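Local coordinates for protein cyclic UMP-AMP synthase (PDB 6E0K) that makes the cyclic dinucleotide 3',3'-cUAMP from UTP and ATP with the help of magnesium, as the signal-producing enzyme of a CBASS antiphage defence system, at residues E25-A30 with A128-C133; G115-K120 with E160-V165; R191-A196 with S237-L242; E216-N221 with E270-F275. All coordinates share one frame; numbering follows the deposited sequence.

In the fold
Interactions 1 and 2 belong to the nucleotidyltransferase sheet, interactions 3 and 4 to a bundle of helices across the molecule. The first pair meets where strands 119-122 and 127-138 run side by side, Leu119 and Val130 sharing a backbone hydrogen bond; interaction 1 is buried and purely apolar, whereas interaction 2 lies at the surface and works through charge. Interactions 3 and 4, centres 9 Å apart, are both buried, and their segments alternate along the chain: helices 186-202, 212-220, 231-244 and 269-285 pack together through phenylalanine, leucine, isoleucine and valine. Val238 against Leu219 joins these two contacts directly. Centres of interactions 1 and 3 stand about 32 Å apart.

Interaction 1: E25-A30 with A128-C133; sequences ESIRAA and ADVVVC
Ile27 on helix 18-32 meets Ala128 and Val130 on strand 127-138 through apolar contacts alone. The tip of the isoleucine does the touching: its CD1 lies 4.1 Å from CB of Ala128 and 4.4 Å from CG2 of Val130, so one methyl spans two residues of the strand. Because side chains alternate along a strand, Ala128 and Val130 turn to the same face of the sheet, and both direct their CB toward the helix. CG1 of Ile27 stands anti to the carbonyl carbon (chi1 -61°), and this branch carries CD1 across to the strand. Alanine suits the place where the helix comes nearest, the CA atoms of Ile27 and Ala128 being 8.3 Å apart, while the branched valine next along that face offers a methyl to the same tip. Around them, Tyr107 of helix 92-107 and Thr123 also touch Ile27.

The polar chemistry belongs to the other side of the strand. Asp129, between the two apolar residues, binds magnesium, and its OD1 pairs with Lys120 and Thr118. The strand is thus two-faced: its apolar side packs on a helix, as in the nucleotidyltransferase fold, while the carboxylate of Asp129 is turned to the metal site. With no polar group in the contact, its contribution probably comes from dispersion and from burial of these carbon groups.

Interaction 2: G115-K120 with E160-V165; sequences GRKTLK and EDRWVV
The UTP-binding run Arg116 to Lys120 reaches the hairpin of strands 150-157 and 162-166 through a three-membered salt-bridge network of Lys117, Glu160 and Arg162. Lys117 supplies the whole approach from its side: NZ lies 3.5 Å from OE2 of Glu160, a salt bridge at long range, and its chain crosses that of the glutamate at about a right angle. A bend at the last torsion of the lysine (chi4 54°) turns NZ out of the line of the otherwise extended chain. Glu160 uses its other oxygen for a salt bridge to Arg162, although the 2.5 Å modelled between NE of Arg162 and OE1 of Glu160 is doubtfully short; NH1 adds a weak second bond to OE1. The carboxylate sits at the edge of the guanidinium, in its plane, and the shared anion probably offsets the closeness of NZ of Lys117 to NH1 of Arg162, 3.6 Å apart. Long, flexible charged residues suit this surface position. Arg162 also makes a weak, long ion pair with Glu265, an ATP-binding residue. Next to the network along strand 162-166, Val164 packs on Phe155 and Val157 of strand 150-157, while Leu119 turns to helix 92-107 and its backbone joins strand 127-138.

Interaction 3: R191-A196 with S237-L242; sequences RMFKNA and SVINWL
Phe193 reaches from helix 186-202 to Val238 and Ile239 of helix 231-244, a buried helix-helix contact in the helical bundle across the molecule from the nucleotidyltransferase sheet. From CB, which points toward the partner helix, the chain leads to CG, set beside the backbone N by a chi1 of -79°, and the far rim of the ring then leans obliquely on both residues. CE2 meets CG1 of Val238 at 3.8 Å. CE1 lies 3.7 Å from both CG1 and CD1 of Ile239. CZ, at the end of the ring, touches both residues. A long flat residue suits this place because the backbones stay well apart, while the branched pair gives the ring methyl and methylene groups on which to rest. Leu219 of helix 212-220 touches both Phe193 and Val238; Lys194, which follows Phe193 in the chain, binds ATP. On the side of the ring away from Val238 and Ile239, Met192 of the same helix lays its CE 3.5 Å above the plane of Phe193, offset toward the rim.

Interaction 4: E216-N221 with E270-F275; sequences ECLLYN and EKARRF
Leu218 of helix 212-220 forks toward helix 269-285, one methyl to Ala272 and the other to Phe275. The leucine points its CB at the partner helix, and its CG stands opposite the backbone N; this chi1 of -177°, with chi2 at 75°, puts one methyl toward each partner. CD2 approaches the CD2-CE2 bond of the ring obliquely, 4.0 Å from CD2 of Phe275 and 4.1 Å from CE2. The other methyl, CD1, lies 4.2 Å from CB of Ala272. Ala272 and Phe275 are three residues apart and so lie on the same side of their helix, where alanine lets the backbones come near, the CA atoms of Leu218 and Ala272 being 8.0 Å apart, and the larger phenylalanine, about one turn on, reaches the other methyl. Leu242 of helix 231-244 also touches Leu218, so a third helix joins the packing.

Polar groups are kept to the flanks. The side chain of Asn221 turns back on the preceding turn, ND2 giving a hydrogen bond to O of Cys217 (2.8 Å), and the same ND2 also bonds to O of Arg251. Lys271 and Arg274 form salt bridges with Asp208. The interface itself is apolar, consistent with a contact held by dispersion and the burial of carbon groups, with directional bonds left to the residues around it.

Interaction 1: E25-A30 with A128-C133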
loop_
_atom_site.group_PDB
_atom_site.type_symbol
_atom_site.label_atom_id
_atom_site.label_comp_id
_atom_site.label_asym_id
_atom_site.label_seq_id
_atom_site.Cartn_x
_atom_site.Cartn_y
_atom_site.Cartn_z
ATOM N N GLU A 25 8.386 -12.046 10.790
ATOM C CA GLU A 25 8.806 -13.391 11.165
ATOM C C GLU A 25 8.132 -13.835 12.453
ATOM O O GLU A 25 7.806 -15.013 12.606
ATOM C CB GLU A 25 10.329 -13.439 11.310
ATOM C CG GLU A 25 11.059 -13.152 9.998
ATOM C CD GLU A 25 12.571 -13.050 10.158
ATOM O OE1 GLU A 25 13.080 -13.264 11.279
ATOM O OE2 GLU A 25 13.251 -12.756 9.149
ATOM N N SER A 26 7.875 -12.896 13.366
ATOM C CA SER A 26 7.164 -13.233 14.600
ATOM C C SER A 26 5.730 -13.684 14.328
ATOM O O SER A 26 5.291 -14.716 14.853
ATOM C CB SER A 26 7.177 -12.030 15.547
ATOM O OG SER A 26 6.518 -12.337 16.765
ATOM N N ILE A 27 4.971 -12.911 13.541
ATOM C CA ILE A 27 3.612 -13.327 13.185
ATOM C C ILE A 27 3.634 -14.694 12.511
ATOM O O ILE A 27 2.808 -15.570 12.814
ATOM C CB ILE A 27 2.945 -12.274 12.286
ATOM C CG1 ILE A 27 2.846 -10.915 13.007
ATOM C CG2 ILE A 27 1.574 -12.776 11.822
ATOM C CD1 ILE A 27 1.887 -10.916 14.181
ATOM N N ARG A 28 4.573 -14.895 11.581
ATOM C CA ARG A 28 4.670 -16.183 10.898
ATOM C C ARG A 28 4.920 -17.306 11.890
ATOM O O ARG A 28 4.317 -18.382 11.795
ATOM C CB ARG A 28 5.791 -16.122 9.858
ATOM C CG ARG A 28 6.047 -17.419 9.123
ATOM C CD ARG A 28 7.148 -17.198 8.091
ATOM N NE ARG A 28 6.631 -16.525 6.900
ATOM C CZ ARG A 28 7.371 -15.804 6.066
ATOM N NH1 ARG A 28 8.671 -15.650 6.295
ATOM N NH2 ARG A 28 6.812 -15.234 5.005
ATOM N N ALA A 29 5.806 -17.074 12.859
ATOM C CA ALA A 29 6.105 -18.108 13.836
ATOM C C ALA A 29 4.897 -18.415 14.714
ATOM O O ALA A 29 4.673 -19.571 15.090
ATOM C CB ALA A 29 7.304 -17.669 14.685
ATOM N N ALA A 30 4.108 -17.392 15.054
ATOM C CA ALA A 30 2.886 -17.618 15.820
ATOM C C ALA A 30 1.935 -18.537 15.058
ATOM O O ALA A 30 1.366 -19.481 15.621
ATOM C CB ALA A 30 2.213 -16.279 16.133
ATOM N N ALA A 128 1.844 -4.837 14.831
ATOM C CA ALA A 128 1.446 -5.349 13.539
ATOM C C ALA A 128 -0.033 -5.070 13.321
ATOM O O ALA A 128 -0.855 -5.234 14.229
ATOM C CB ALA A 128 1.728 -6.850 13.432
ATOM N N ASP A 129 -0.359 -4.614 12.126
ATOM C CA ASP A 129 -1.739 -4.454 11.693
ATOM C C ASP A 129 -1.994 -5.579 10.703
ATOM O O ASP A 129 -1.453 -5.562 9.593
ATOM C CB ASP A 129 -1.946 -3.080 11.060
ATOM C CG ASP A 129 -3.401 -2.730 10.898
ATOM O OD1 ASP A 129 -4.160 -2.876 11.880
ATOM O OD2 ASP A 129 -3.781 -2.297 9.790
ATOM N N VAL A 130 -2.775 -6.574 11.119
ATOM C CA VAL A 130 -2.877 -7.847 10.407
ATOM C C VAL A 130 -4.186 -7.882 9.635
ATOM O O VAL A 130 -5.266 -7.844 10.232
ATOM C CB VAL A 130 -2.784 -9.039 11.373
ATOM C CG1 VAL A 130 -2.884 -10.342 10.608
ATOM C CG2 VAL A 130 -1.466 -9.002 12.156
ATOM N N VAL A 131 -4.091 -7.961 8.308
ATOM C CA VAL A 131 -5.266 -8.136 7.458
ATOM C C VAL A 131 -5.477 -9.631 7.247
ATOM O O VAL A 131 -4.623 -10.316 6.673
ATOM C CB VAL A 131 -5.100 -7.410 6.118
ATOM C CG1 VAL A 131 -6.274 -7.752 5.202
ATOM C CG2 VAL A 131 -5.032 -5.910 6.325
ATOM N N VAL A 132 -6.602 -10.140 7.741
ATOM C CA VAL A 132 -6.966 -11.542 7.587
ATOM C C VAL A 132 -7.835 -11.650 6.346
ATOM O O VAL A 132 -8.881 -10.999 6.258
ATOM C CB VAL A 132 -7.708 -12.058 8.826
ATOM C CG1 VAL A 132 -8.159 -13.485 8.600
ATOM C CG2 VAL A 132 -6.816 -11.960 10.055
ATOM N N CYS A 133 -7.405 -12.446 5.368
ATOM C CA CYS A 133 -8.086 -12.423 4.076
ATOM C C CYS A 133 -8.027 -13.794 3.420
ATOM O O CYS A 133 -7.273 -14.669 3.831
ATOM C CB CYS A 133 -7.479 -11.369 3.151
ATOM S SG CYS A 133 -5.708 -11.570 2.835
#

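Interaction 2: G115-K120 with E160-V165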
loop_
_atom_site.group_PDB
_atom_site.type_symbol
_atom_site.label_atom_id
_atom_site.label_comp_id
_atom_site.label_asym_id
_atom_site.label_seq_id
_atom_site.Cartn_x
_atom_site.Cartn_y
_atom_site.Cartn_z
ATOM N N GLY A 115 -9.631 -4.803 15.252
ATOM C CA GLY A 115 -9.930 -3.509 14.685
ATOM C C GLY A 115 -11.081 -3.591 13.692
ATOM O O GLY A 115 -11.669 -4.646 13.462
ATOM N N ARG A 116 -11.392 -2.433 13.102
ATOM C CA ARG A 116 -12.464 -2.357 12.110
ATOM C C ARG A 116 -12.214 -3.308 10.945
ATOM O O ARG A 116 -13.122 -4.024 10.501
ATOM C CB ARG A 116 -12.598 -0.922 11.598
ATOM C CG ARG A 116 -12.940 0.096 12.667
ATOM C CD ARG A 116 -14.311 -0.173 13.252
ATOM N NE ARG A 116 -14.683 0.808 14.266
ATOM C CZ ARG A 116 -15.811 0.762 14.966
ATOM N NH1 ARG A 116 -16.676 -0.223 14.757
ATOM N NH2 ARG A 116 -16.075 1.693 15.873
ATOM N N LYS A 117 -10.989 -3.321 10.426
ATOM C CA LYS A 117 -10.665 -4.108 9.249
ATOM C C LYS A 117 -9.511 -5.064 9.479
ATOM O O LYS A 117 -9.195 -5.856 8.584
ATOM C CB LYS A 117 -10.325 -3.190 8.064
ATOM C CG LYS A 117 -11.469 -2.308 7.573
ATOM C CD LYS A 117 -10.988 -1.384 6.460
ATOM C CE LYS A 117 -12.145 -0.767 5.694
ATOM N NZ LYS A 117 -13.102 -0.072 6.593
ATOM N N THR A 118 -8.870 -5.007 10.643
ATOM C CA THR A 118 -7.641 -5.741 10.895
ATOM C C THR A 118 -7.624 -6.246 12.325
ATOM O O THR A 118 -8.396 -5.802 13.177
ATOM C CB THR A 118 -6.397 -4.873 10.695
ATOM O OG1 THR A 118 -6.466 -3.759 11.591
ATOM C CG2 THR A 118 -6.305 -4.372 9.259
ATOM N N LEU A 119 -6.738 -7.204 12.560
ATOM C CA LEU A 119 -6.366 -7.639 13.895
ATOM C C LEU A 119 -5.087 -6.903 14.255
ATOM O O LEU A 119 -4.131 -6.914 13.474
ATOM C CB LEU A 119 -6.134 -9.153 13.942
ATOM C CG LEU A 119 -7.285 -10.143 14.110
ATOM C CD1 LEU A 119 -6.814 -11.560 13.816
ATOM C CD2 LEU A 119 -7.825 -10.052 15.529
ATOM N N LYS A 120 -5.076 -6.239 15.404
ATOM C CA LYS A 120 -3.881 -5.538 15.850
ATOM C C LYS A 120 -3.131 -6.395 16.858
ATOM O O LYS A 120 -3.729 -6.928 17.799
ATOM C CB LYS A 120 -4.232 -4.179 16.458
ATOM C CG LYS A 120 -4.745 -3.171 15.408
ATOM C CD LYS A 120 -4.793 -1.750 15.965
ATOM C CE LYS A 120 -4.532 -0.705 14.873
ATOM N NZ LYS A 120 -5.385 -0.922 13.671
ATOM N N GLU A 160 -19.741 -2.748 8.178
ATOM C CA GLU A 160 -20.208 -2.097 6.967
ATOM C C GLU A 160 -20.915 -3.047 6.010
ATOM O O GLU A 160 -21.341 -2.603 4.941
ATOM C CB GLU A 160 -19.030 -1.424 6.244
ATOM C CG GLU A 160 -18.310 -0.396 7.109
ATOM C CD GLU A 160 -17.037 0.123 6.481
ATOM O OE1 GLU A 160 -16.691 -0.336 5.375
ATOM O OE2 GLU A 160 -16.377 0.991 7.095
ATOM N N ASP A 161 -21.073 -4.319 6.369
ATOM C CA ASP A 161 -21.670 -5.332 5.498
ATOM C C ASP A 161 -21.143 -5.192 4.072
ATOM O O ASP A 161 -21.880 -4.940 3.121
ATOM C CB ASP A 161 -23.202 -5.258 5.525
ATOM C CG ASP A 161 -23.860 -6.293 4.605
ATOM O OD1 ASP A 161 -23.234 -7.352 4.362
ATOM O OD2 ASP A 161 -24.984 -6.033 4.104
ATOM N N ARG A 162 -19.825 -5.295 3.930
ATOM C CA ARG A 162 -19.279 -5.238 2.586
ATOM C C ARG A 162 -17.968 -5.997 2.533
ATOM O O ARG A 162 -17.293 -6.192 3.549
ATOM C CB ARG A 162 -19.065 -3.802 2.103
ATOM C CG ARG A 162 -17.803 -3.159 2.598
ATOM C CD ARG A 162 -17.738 -1.703 2.139
ATOM N NE ARG A 162 -16.834 -0.918 2.973
ATOM C CZ ARG A 162 -15.609 -0.551 2.613
ATOM N NH1 ARG A 162 -14.860 0.161 3.445
ATOM N NH2 ARG A 162 -15.136 -0.886 1.420
ATOM N N TRP A 163 -17.630 -6.423 1.321
ATOM C CA TRP A 163 -16.367 -7.081 1.031
ATOM C C TRP A 163 -15.417 -6.099 0.372
ATOM O O TRP A 163 -15.823 -5.291 -0.472
ATOM C CB TRP A 163 -16.569 -8.280 0.103
ATOM C CG TRP A 163 -17.339 -9.403 0.734
ATOM C CD1 TRP A 163 -18.697 -9.589 0.718
ATOM C CD2 TRP A 163 -16.792 -10.498 1.480
ATOM N NE1 TRP A 163 -19.022 -10.738 1.408
ATOM C CE2 TRP A 163 -17.871 -11.308 1.890
ATOM C CE3 TRP A 163 -15.492 -10.868 1.839
ATOM C CZ2 TRP A 163 -17.690 -12.478 2.633
ATOM C CZ3 TRP A 163 -15.312 -12.011 2.600
ATOM C CH2 TRP A 163 -16.409 -12.807 2.986
ATOM N N VAL A 164 -14.147 -6.192 0.745
ATOM C CA VAL A 164 -13.080 -5.408 0.147
ATOM C C VAL A 164 -12.185 -6.360 -0.624
ATOM O O VAL A 164 -11.849 -7.439 -0.123
ATOM C CB VAL A 164 -12.267 -4.657 1.219
ATOM C CG1 VAL A 164 -11.136 -3.864 0.569
ATOM C CG2 VAL A 164 -13.175 -3.745 2.036
ATOM N N VAL A 165 -11.798 -5.968 -1.836
ATOM C CA VAL A 165 -10.836 -6.723 -2.633
ATOM C C VAL A 165 -9.601 -5.864 -2.841
ATOM O O VAL A 165 -9.709 -4.722 -3.306
ATOM C CB VAL A 165 -11.432 -7.156 -3.980
ATOM C CG1 VAL A 165 -10.379 -7.893 -4.798
ATOM C CG2 VAL A 165 -12.676 -8.034 -3.757
#

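Interaction 3: R191-A196 with S237-L242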
loop_
_atom_site.group_PDB
_atom_site.type_symbol
_atom_site.label_atom_id
_atom_site.label_comp_id
_atom_site.label_asym_id
_atom_site.label_seq_id
_atom_site.Cartn_x
_atom_site.Cartn_y
_atom_site.Cartn_z
ATOM N N ARG A 191 10.183 8.098 -1.629
ATOM C CA ARG A 191 10.538 8.470 -0.264
ATOM C C ARG A 191 10.856 9.952 -0.164
ATOM O O ARG A 191 10.475 10.603 0.814
ATOM C CB ARG A 191 11.716 7.623 0.227
ATOM C CG ARG A 191 11.348 6.129 0.264
ATOM C CD ARG A 191 12.403 5.285 0.978
ATOM N NE ARG A 191 13.732 5.478 0.402
ATOM C CZ ARG A 191 14.352 4.613 -0.402
ATOM N NH1 ARG A 191 13.796 3.450 -0.721
ATOM N NH2 ARG A 191 15.565 4.919 -0.873
ATOM N N MET A 192 11.548 10.497 -1.170
ATOM C CA MET A 192 11.814 11.934 -1.219
ATOM C C MET A 192 10.522 12.735 -1.121
ATOM O O MET A 192 10.413 13.660 -0.311
ATOM C CB MET A 192 12.553 12.280 -2.506
ATOM C CG MET A 192 12.813 13.786 -2.650
ATOM S SD MET A 192 13.396 14.226 -4.295
ATOM C CE MET A 192 11.925 13.940 -5.289
ATOM N N PHE A 193 9.516 12.376 -1.919
ATOM C CA PHE A 193 8.269 13.129 -1.869
ATOM C C PHE A 193 7.512 12.892 -0.564
ATOM O O PHE A 193 6.896 13.822 -0.033
ATOM C CB PHE A 193 7.402 12.796 -3.081
ATOM C CG PHE A 193 7.831 13.506 -4.327
ATOM C CD1 PHE A 193 7.794 14.896 -4.401
ATOM C CD2 PHE A 193 8.260 12.793 -5.440
ATOM C CE1 PHE A 193 8.193 15.560 -5.554
ATOM C CE2 PHE A 193 8.640 13.453 -6.609
ATOM C CZ PHE A 193 8.617 14.848 -6.655
ATOM N N LYS A 194 7.541 11.667 -0.028
ATOM C CA LYS A 194 6.944 11.437 1.286
ATOM C C LYS A 194 7.583 12.314 2.354
ATOM O O LYS A 194 6.887 12.890 3.197
ATOM C CB LYS A 194 7.070 9.959 1.682
ATOM C CG LYS A 194 6.076 9.056 1.014
ATOM C CD LYS A 194 6.335 7.636 1.498
ATOM C CE LYS A 194 5.298 6.657 1.061
ATOM N NZ LYS A 194 5.476 5.457 1.953
ATOM N N ASN A 195 8.914 12.373 2.380
ATOM C CA ASN A 195 9.573 13.215 3.375
ATOM C C ASN A 195 9.345 14.703 3.114
ATOM O O ASN A 195 9.244 15.487 4.070
ATOM C CB ASN A 195 11.063 12.895 3.425
ATOM C CG ASN A 195 11.410 11.883 4.512
ATOM O OD1 ASN A 195 10.916 11.952 5.646
ATOM N ND2 ASN A 195 12.257 10.928 4.164
ATOM N N ALA A 196 9.267 15.113 1.847
ATOM C CA ALA A 196 8.922 16.505 1.554
ATOM C C ALA A 196 7.537 16.840 2.096
ATOM O O ALA A 196 7.343 17.872 2.749
ATOM C CB ALA A 196 8.996 16.750 0.049
ATOM N N SER A 237 11.166 17.300 -12.774
ATOM C CA SER A 237 10.619 16.602 -13.937
ATOM C C SER A 237 9.332 15.876 -13.581
ATOM O O SER A 237 8.378 15.870 -14.368
ATOM C CB SER A 237 11.642 15.618 -14.513
ATOM O OG SER A 237 12.755 16.315 -15.061
ATOM N N VAL A 238 9.282 15.273 -12.389
ATOM C CA VAL A 238 8.077 14.567 -11.964
ATOM C C VAL A 238 6.932 15.551 -11.754
ATOM O O VAL A 238 5.821 15.355 -12.267
ATOM C CB VAL A 238 8.356 13.745 -10.687
ATOM C CG1 VAL A 238 7.059 13.307 -10.042
ATOM C CG2 VAL A 238 9.253 12.536 -11.012
ATOM N N ILE A 239 7.183 16.621 -10.988
ATOM C CA ILE A 239 6.104 17.540 -10.638
ATOM C C ILE A 239 5.617 18.283 -11.873
ATOM O O ILE A 239 4.412 18.487 -12.052
ATOM C CB ILE A 239 6.546 18.520 -9.533
ATOM C CG1 ILE A 239 6.779 17.776 -8.208
ATOM C CG2 ILE A 239 5.516 19.664 -9.382
ATOM C CD1 ILE A 239 5.521 17.098 -7.624
ATOM N N ASN A 240 6.533 18.675 -12.755
ATOM C CA ASN A 240 6.108 19.382 -13.959
ATOM C C ASN A 240 5.305 18.490 -14.896
ATOM O O ASN A 240 4.366 18.972 -15.540
ATOM C CB ASN A 240 7.313 19.979 -14.671
ATOM C CG ASN A 240 7.772 21.263 -14.012
ATOM O OD1 ASN A 240 6.948 22.044 -13.527
ATOM N ND2 ASN A 240 9.075 21.485 -13.976
ATOM N N TRP A 241 5.643 17.203 -14.989
ATOM C CA TRP A 241 4.830 16.314 -15.813
ATOM C C TRP A 241 3.437 16.135 -15.217
ATOM O O TRP A 241 2.436 16.170 -15.944
ATOM C CB TRP A 241 5.520 14.959 -15.991
ATOM C CG TRP A 241 4.754 14.053 -16.909
ATOM C CD1 TRP A 241 4.870 13.982 -18.269
ATOM C CD2 TRP A 241 3.738 13.107 -16.546
ATOM N NE1 TRP A 241 3.996 13.050 -18.775
ATOM C CE2 TRP A 241 3.282 12.509 -17.739
ATOM C CE3 TRP A 241 3.168 12.710 -15.330
ATOM C CZ2 TRP A 241 2.294 11.526 -17.749
ATOM C CZ3 TRP A 241 2.178 11.740 -15.340
ATOM C CH2 TRP A 241 1.750 11.158 -16.543
ATOM N N LEU A 242 3.347 15.941 -13.899
ATOM C CA LEU A 242 2.043 15.774 -13.258
ATOM C C LEU A 242 1.164 17.013 -13.432
ATOM O O LEU A 242 -0.056 16.899 -13.615
ATOM C CB LEU A 242 2.234 15.450 -11.771
ATOM C CG LEU A 242 2.689 14.014 -11.476
ATOM C CD1 LEU A 242 3.182 13.893 -10.044
ATOM C CD2 LEU A 242 1.556 13.017 -11.736
#

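Interaction 4: E216-N221 with E270-F275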
loop_
_atom_site.group_PDB
_atom_site.type_symbol
_atom_site.label_atom_id
_atom_site.label_comp_id
_atom_site.label_asym_id
_atom_site.label_seq_id
_atom_site.Cartn_x
_atom_site.Cartn_y
_atom_site.Cartn_z
ATOM N N GLU A 216 2.101 6.977 -3.727
ATOM C CA GLU A 216 2.778 5.945 -4.516
ATOM C C GLU A 216 2.062 5.715 -5.835
ATOM O O GLU A 216 2.693 5.651 -6.898
ATOM C CB GLU A 216 2.867 4.629 -3.731
ATOM C CG GLU A 216 3.832 4.696 -2.568
ATOM C CD GLU A 216 4.192 3.335 -1.968
ATOM O OE1 GLU A 216 3.950 2.254 -2.578
ATOM O OE2 GLU A 216 4.711 3.360 -0.841
ATOM N N CYS A 217 0.733 5.595 -5.786
ATOM C CA CYS A 217 -0.030 5.385 -7.010
ATOM C C CYS A 217 0.114 6.563 -7.964
ATOM O O CYS A 217 0.219 6.372 -9.181
ATOM C CB CYS A 217 -1.508 5.143 -6.683
ATOM S SG CYS A 217 -1.837 3.569 -5.842
ATOM N N LEU A 218 0.113 7.792 -7.435
ATOM C CA LEU A 218 0.272 8.962 -8.290
ATOM C C LEU A 218 1.604 8.912 -9.024
ATOM O O LEU A 218 1.669 9.092 -10.247
ATOM C CB LEU A 218 0.165 10.238 -7.450
ATOM C CG LEU A 218 0.241 11.554 -8.227
ATOM C CD1 LEU A 218 -1.082 11.797 -8.961
ATOM C CD2 LEU A 218 0.571 12.722 -7.297
ATOM N N LEU A 219 2.677 8.619 -8.287
ATOM C CA LEU A 219 4.004 8.575 -8.895
ATOM C C LEU A 219 4.170 7.390 -9.837
ATOM O O LEU A 219 4.946 7.472 -10.805
ATOM C CB LEU A 219 5.059 8.533 -7.785
ATOM C CG LEU A 219 5.076 9.822 -6.954
ATOM C CD1 LEU A 219 5.929 9.656 -5.689
ATOM C CD2 LEU A 219 5.558 11.028 -7.769
ATOM N N TYR A 220 3.454 6.293 -9.585
ATOM C CA TYR A 220 3.534 5.143 -10.477
ATOM C C TYR A 220 3.132 5.508 -11.900
ATOM O O TYR A 220 3.643 4.923 -12.865
ATOM C CB TYR A 220 2.649 4.013 -9.949
ATOM C CG TYR A 220 2.733 2.785 -10.812
ATOM C CD1 TYR A 220 3.815 1.924 -10.713
ATOM C CD2 TYR A 220 1.741 2.500 -11.734
ATOM C CE1 TYR A 220 3.907 0.806 -11.508
ATOM C CE2 TYR A 220 1.829 1.379 -12.538
ATOM C CZ TYR A 220 2.906 0.544 -12.415
ATOM O OH TYR A 220 2.999 -0.576 -13.214
ATOM N N ASN A 221 2.241 6.484 -12.049
ATOM C CA ASN A 221 1.749 6.869 -13.365
ATOM C C ASN A 221 2.697 7.772 -14.140
ATOM O O ASN A 221 2.443 8.032 -15.328
ATOM C CB ASN A 221 0.396 7.553 -13.208
ATOM C CG ASN A 221 -0.715 6.562 -13.000
ATOM O OD1 ASN A 221 -1.288 6.080 -13.968
ATOM N ND2 ASN A 221 -1.003 6.215 -11.744
ATOM N N GLU A 270 -8.570 16.846 -7.209
ATOM C CA GLU A 270 -8.328 18.119 -6.544
ATOM C C GLU A 270 -7.306 17.974 -5.424
ATOM O O GLU A 270 -6.466 18.863 -5.224
ATOM C CB GLU A 270 -9.638 18.698 -6.016
ATOM C CG GLU A 270 -9.508 20.140 -5.588
ATOM C CD GLU A 270 -9.242 21.094 -6.753
ATOM O OE1 GLU A 270 -9.394 20.687 -7.936
ATOM O OE2 GLU A 270 -8.870 22.253 -6.487
ATOM N N LYS A 271 -7.345 16.858 -4.688
ATOM C CA LYS A 271 -6.329 16.627 -3.658
ATOM C C LYS A 271 -4.952 16.421 -4.277
ATOM O O LYS A 271 -3.941 16.882 -3.725
ATOM C CB LYS A 271 -6.699 15.414 -2.795
ATOM C CG LYS A 271 -7.884 15.644 -1.853
ATOM C CD LYS A 271 -7.532 16.623 -0.745
ATOM C CE LYS A 271 -8.709 16.869 0.189
ATOM N NZ LYS A 271 -8.891 15.752 1.144
ATOM N N ALA A 272 -4.885 15.719 -5.412
ATOM C CA ALA A 272 -3.608 15.564 -6.104
ATOM C C ALA A 272 -3.070 16.911 -6.575
ATOM O O ALA A 272 -1.875 17.188 -6.443
ATOM C CB ALA A 272 -3.757 14.602 -7.285
ATOM N N ARG A 273 -3.937 17.758 -7.145
ATOM C CA ARG A 273 -3.496 19.090 -7.564
ATOM C C ARG A 273 -3.016 19.917 -6.380
ATOM O O ARG A 273 -2.084 20.723 -6.506
ATOM C CB ARG A 273 -4.633 19.812 -8.283
ATOM C CG ARG A 273 -5.120 19.088 -9.506
ATOM C CD ARG A 273 -4.141 19.238 -10.621
ATOM N NE ARG A 273 -4.696 18.753 -11.882
ATOM C CZ ARG A 273 -3.952 18.331 -12.894
ATOM N NH1 ARG A 273 -2.626 18.331 -12.776
ATOM N NH2 ARG A 273 -4.530 17.898 -14.005
ATOM N N ARG A 274 -3.660 19.758 -5.224
ATOM C CA ARG A 274 -3.199 20.467 -4.036
ATOM C C ARG A 274 -1.785 20.035 -3.660
ATOM O O ARG A 274 -0.927 20.868 -3.341
ATOM C CB ARG A 274 -4.162 20.234 -2.871
ATOM C CG ARG A 274 -3.728 20.949 -1.581
ATOM C CD ARG A 274 -4.710 20.748 -0.440
ATOM N NE ARG A 274 -4.706 19.378 0.044
ATOM C CZ ARG A 274 -5.296 18.970 1.162
ATOM N NH1 ARG A 274 -5.941 19.837 1.943
ATOM N NH2 ARG A 274 -5.223 17.689 1.505
ATOM N N PHE A 275 -1.528 18.726 -3.673
ATOM C CA PHE A 275 -0.176 18.248 -3.395
ATOM C C PHE A 275 0.830 18.883 -4.347
ATOM O O PHE A 275 1.911 19.307 -3.927
ATOM C CB PHE A 275 -0.142 16.717 -3.481
ATOM C CG PHE A 275 1.244 16.140 -3.634
ATOM C CD1 PHE A 275 2.114 16.091 -2.556
ATOM C CD2 PHE A 275 1.673 15.650 -4.856
ATOM C CE1 PHE A 275 3.388 15.565 -2.688
ATOM C CE2 PHE A 275 2.959 15.110 -4.993
ATOM C CZ PHE A 275 3.817 15.079 -3.901
#